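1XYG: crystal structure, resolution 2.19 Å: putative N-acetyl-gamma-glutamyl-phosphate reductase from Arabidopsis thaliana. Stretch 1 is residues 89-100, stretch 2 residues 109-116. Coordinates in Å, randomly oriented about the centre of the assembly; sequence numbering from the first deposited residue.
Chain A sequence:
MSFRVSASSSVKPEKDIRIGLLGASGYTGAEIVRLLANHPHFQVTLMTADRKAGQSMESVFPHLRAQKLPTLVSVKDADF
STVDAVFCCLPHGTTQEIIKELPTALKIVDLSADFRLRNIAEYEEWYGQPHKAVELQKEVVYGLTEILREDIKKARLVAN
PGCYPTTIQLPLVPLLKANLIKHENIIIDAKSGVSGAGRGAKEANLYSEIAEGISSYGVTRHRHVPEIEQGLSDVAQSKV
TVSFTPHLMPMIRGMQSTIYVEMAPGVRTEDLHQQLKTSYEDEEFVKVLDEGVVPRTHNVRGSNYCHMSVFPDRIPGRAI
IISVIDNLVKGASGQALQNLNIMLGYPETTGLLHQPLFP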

# COMPACT_ATOMS: atom_id res chain seq x y z
N CYS A 89 -25.14 -8.62 12.14
CA CYS A 89 -23.72 -8.28 12.13
C CYS A 89 -23.30 -7.54 13.40
O CYS A 89 -22.50 -6.62 13.33
CB CYS A 89 -23.40 -7.41 10.91
SG CYS A 89 -23.70 -8.20 9.30
N LEU A 90 -23.83 -7.94 14.55
CA LEU A 90 -23.48 -7.31 15.82
C LEU A 90 -22.24 -7.99 16.39
O LEU A 90 -21.79 -9.01 15.88
CB LEU A 90 -24.66 -7.42 16.79
CG LEU A 90 -25.90 -6.66 16.30
CD1 LEU A 90 -27.09 -6.94 17.19
CD2 LEU A 90 -25.57 -5.18 16.25
N PRO A 91 -21.63 -7.40 17.43
CA PRO A 91 -20.44 -8.02 18.01
C PRO A 91 -20.76 -9.24 18.86
O PRO A 91 -21.93 -9.50 19.18
CB PRO A 91 -19.83 -6.89 18.85
CG PRO A 91 -20.29 -5.65 18.13
CD PRO A 91 -21.72 -5.98 17.83
N HIS A 92 -19.72 -9.99 19.21
CA HIS A 92 -19.82 -11.20 20.01
C HIS A 92 -20.22 -10.86 21.45
O HIS A 92 -19.52 -10.11 22.12
CB HIS A 92 -18.47 -11.93 19.98
CG HIS A 92 -17.81 -11.93 18.63
ND1 HIS A 92 -18.50 -12.21 17.47
CD2 HIS A 92 -16.53 -11.67 18.26
CE1 HIS A 92 -17.68 -12.11 16.43
NE2 HIS A 92 -16.48 -11.78 16.89
N GLY A 93 -21.34 -11.39 21.91
CA GLY A 93 -21.79 -11.14 23.27
C GLY A 93 -22.95 -10.18 23.39
O GLY A 93 -23.21 -9.63 24.46
N THR A 94 -23.67 -10.00 22.29
CA THR A 94 -24.80 -9.11 22.22
C THR A 94 -25.88 -9.87 21.47
O THR A 94 -27.07 -9.82 21.80
CB THR A 94 -24.44 -7.88 21.38
OG1 THR A 94 -23.29 -7.24 21.94
CG2 THR A 94 -25.59 -6.91 21.31
N THR A 95 -25.41 -10.59 20.46
CA THR A 95 -26.22 -11.37 19.55
C THR A 95 -27.16 -12.41 20.17
O THR A 95 -28.28 -12.59 19.69
CB THR A 95 -25.30 -12.06 18.52
OG1 THR A 95 -24.62 -11.05 17.75
CG2 THR A 95 -26.09 -12.93 17.60
N GLN A 96 -26.71 -13.08 21.22
CA GLN A 96 -27.53 -14.11 21.84
C GLN A 96 -28.88 -13.65 22.39
O GLN A 96 -29.91 -14.23 22.06
CB GLN A 96 -26.74 -14.83 22.94
CG GLN A 96 -25.96 -16.05 22.45
CD GLN A 96 -24.85 -16.47 23.41
OE1 GLN A 96 -24.91 -16.18 24.60
NE2 GLN A 96 -23.84 -17.15 22.89
N GLU A 97 -28.89 -12.61 23.22
CA GLU A 97 -30.16 -12.18 23.77
C GLU A 97 -31.08 -11.49 22.77
O GLU A 97 -32.30 -11.59 22.87
CB GLU A 97 -29.97 -11.32 25.03
CG GLU A 97 -29.25 -10.01 24.96
CD GLU A 97 -29.11 -9.42 26.36
OE1 GLU A 97 -28.12 -9.74 27.05
OE2 GLU A 97 -30.00 -8.66 26.79
N ILE A 98 -30.49 -10.82 21.78
CA ILE A 98 -31.28 -10.14 20.76
C ILE A 98 -31.94 -11.15 19.84
O ILE A 98 -33.11 -11.03 19.50
CB ILE A 98 -30.41 -9.22 19.90
CG1 ILE A 98 -29.97 -8.00 20.70
CG2 ILE A 98 -31.17 -8.85 18.61
CD1 ILE A 98 -28.93 -7.20 19.97
N ILE A 99 -31.15 -12.13 19.41
CA ILE A 99 -31.66 -13.16 18.51
C ILE A 99 -32.68 -14.04 19.20
O ILE A 99 -33.65 -14.47 18.58
CB ILE A 99 -30.50 -14.03 17.96
CG1 ILE A 99 -29.66 -13.21 16.97
CG2 ILE A 99 -31.04 -15.28 17.30
CD1 ILE A 99 -28.62 -13.99 16.21
N LYS A 100 -32.46 -14.31 20.48
CA LYS A 100 -33.38 -15.15 21.22
C LYS A 100 -34.77 -14.50 21.28
O LYS A 100 -35.78 -15.21 21.28
CB LYS A 100 -32.89 -15.38 22.65
CG LYS A 100 -33.64 -16.50 23.36
CD LYS A 100 -33.17 -16.71 24.79
CE LYS A 100 -33.56 -15.56 25.70
NZ LYS A 100 -33.10 -15.78 27.10
N VAL A 109 -29.64 -15.41 9.89
CA VAL A 109 -28.26 -15.77 9.65
C VAL A 109 -27.42 -14.83 10.49
O VAL A 109 -27.32 -13.63 10.20
CB VAL A 109 -27.86 -15.65 8.16
CG1 VAL A 109 -26.33 -15.79 8.02
CG2 VAL A 109 -28.53 -16.77 7.35
N ASP A 110 -26.84 -15.37 11.55
CA ASP A 110 -26.01 -14.58 12.44
C ASP A 110 -24.56 -14.65 12.00
O ASP A 110 -23.98 -15.73 11.92
CB ASP A 110 -26.12 -15.10 13.88
CG ASP A 110 -25.20 -14.35 14.84
OD1 ASP A 110 -25.00 -13.14 14.64
OD2 ASP A 110 -24.69 -14.97 15.80
N LEU A 111 -23.97 -13.49 11.70
CA LEU A 111 -22.58 -13.45 11.27
C LEU A 111 -21.61 -13.41 12.44
O LEU A 111 -20.40 -13.55 12.25
CB LEU A 111 -22.33 -12.25 10.35
CG LEU A 111 -22.80 -12.45 8.91
CD1 LEU A 111 -24.27 -12.10 8.80
CD2 LEU A 111 -21.96 -11.58 7.99
N SER A 112 -22.13 -13.22 13.65
CA SER A 112 -21.27 -13.17 14.84
C SER A 112 -20.82 -14.59 15.16
O SER A 112 -21.21 -15.54 14.49
CB SER A 112 -22.02 -12.60 16.05
OG SER A 112 -22.67 -13.64 16.76
N ALA A 113 -20.01 -14.73 16.19
CA ALA A 113 -19.51 -16.04 16.59
C ALA A 113 -20.30 -16.67 17.73
O ALA A 113 -20.10 -17.84 18.07
CB ALA A 113 -18.05 -15.92 16.98
N ASP A 114 -21.22 -15.90 18.32
CA ASP A 114 -22.01 -16.34 19.47
C ASP A 114 -22.81 -17.64 19.37
O ASP A 114 -23.19 -18.19 20.40
CB ASP A 114 -22.97 -15.23 19.91
CG ASP A 114 -22.34 -14.23 20.85
OD1 ASP A 114 -21.18 -14.42 21.26
OD2 ASP A 114 -23.04 -13.25 21.19
N PHE A 115 -23.08 -18.12 18.16
CA PHE A 115 -23.85 -19.36 18.02
C PHE A 115 -23.10 -20.46 17.27
O PHE A 115 -23.68 -21.48 16.92
CB PHE A 115 -25.18 -19.09 17.31
CG PHE A 115 -26.24 -18.47 18.18
CD1 PHE A 115 -26.90 -19.24 19.14
CD2 PHE A 115 -26.58 -17.13 18.05
CE1 PHE A 115 -27.88 -18.68 19.95
CE2 PHE A 115 -27.56 -16.56 18.85
CZ PHE A 115 -28.21 -17.34 19.81
N ARG A 116 -21.81 -20.25 17.04
CA ARG A 116 -21.01 -21.23 16.31
C ARG A 116 -20.62 -22.45 17.14
O ARG A 116 -20.66 -23.58 16.64
CB ARG A 116 -19.73 -20.57 15.77
CG ARG A 116 -19.96 -19.41 14.78
CD ARG A 116 -18.63 -18.82 14.28
NE ARG A 116 -18.83 -17.55 13.58
CZ ARG A 116 -17.89 -16.62 13.46
NH1 ARG A 116 -16.69 -16.81 13.99
NH2 ARG A 116 -18.17 -15.48 12.84

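A buried aspartate in a loop can organise its surroundings by accepting hydrogen bonds from main-chain groups that no helix or sheet satisfies. The contact between residues 89-100 and 109-116 of this putative reductase is a compact example, with Asp114 at its centre. Its CA-to-CB bond points toward the other stretch, and chi1 in the m well (-85°) with chi2 near zero carries the carboxylate to the turn that leads into the helix beginning at Thr95. There Gly93 N donates a hydrogen bond to Asp114 OD2 over 2.6 Å. The glycine suits its place: at phi/psi of 106/19 a CB would be jammed against the carbonyl oxygen of His92, so the turn that presents this NH to the carboxylate is one that calls for a residue without a side chain. The other carboxylate oxygen, OD1, is hydrogen-bonded elsewhere in the structure.

The main chain of the same aspartate is also engaged. Gln96, in the first turn of the helix, begins sideways to the other stretch, but with chi1 at -90° and chi2 t its end comes nearer, and Gln96 NE2 donates to Asp114 O at 2.8 Å. Its OE1 is satisfied elsewhere, so both ends of the amide are used. The extended path has a second consequence: Gln96 CG lies over one face of the Phe115 ring, 4.1 Å from the centroid and 27° off the normal, in a CH-pi contact. Phe115, m at chi1, likewise starts sideways and reaches inward with its end. Thr95 CG2 sits at the edge of this ring, 4.1 Å from Phe115 CE2, while Ile99 CD1 approaches the same CE2 atom to 3.8 Å. Thr95 and Ile99 are one helical turn apart, joined by the bond from Ile99 N to Thr95 O (2.9 Å), and both point toward the second stretch. Ile99, m then t, extends CD1 to within 3.6 Å of Asp110 CB as well.

The second stretch holds its own polar groups in place through a short relay. Asp110, t at chi1, receives Ser112 N on OD1 (3.0 Å) and Ser112 OG on OD2 (2.6 Å). The serine, p at 89°, in turn accepts a hydrogen bond at OG from Asp114 N (3.1 Å). A single hydroxyl thus links the two aspartates, donating to the side chain of one and accepting from the backbone of the other. Thr95 OG1 lies 3.4 Å from Ser112 OG, and makes a weak hydrogen bond to Pro91 O within its own stretch.

Toward the more exposed side, His92 is m at -41°, and its ring comes nearer than its CB direction suggests. Ala113 CB lies over one face, 4.1 Å from the centroid, and Ser112 CB near the ring plane at the edge. Cys89 SG against Leu111 CD1, at 4.0 Å, adds an apolar contact where the two stretches run close.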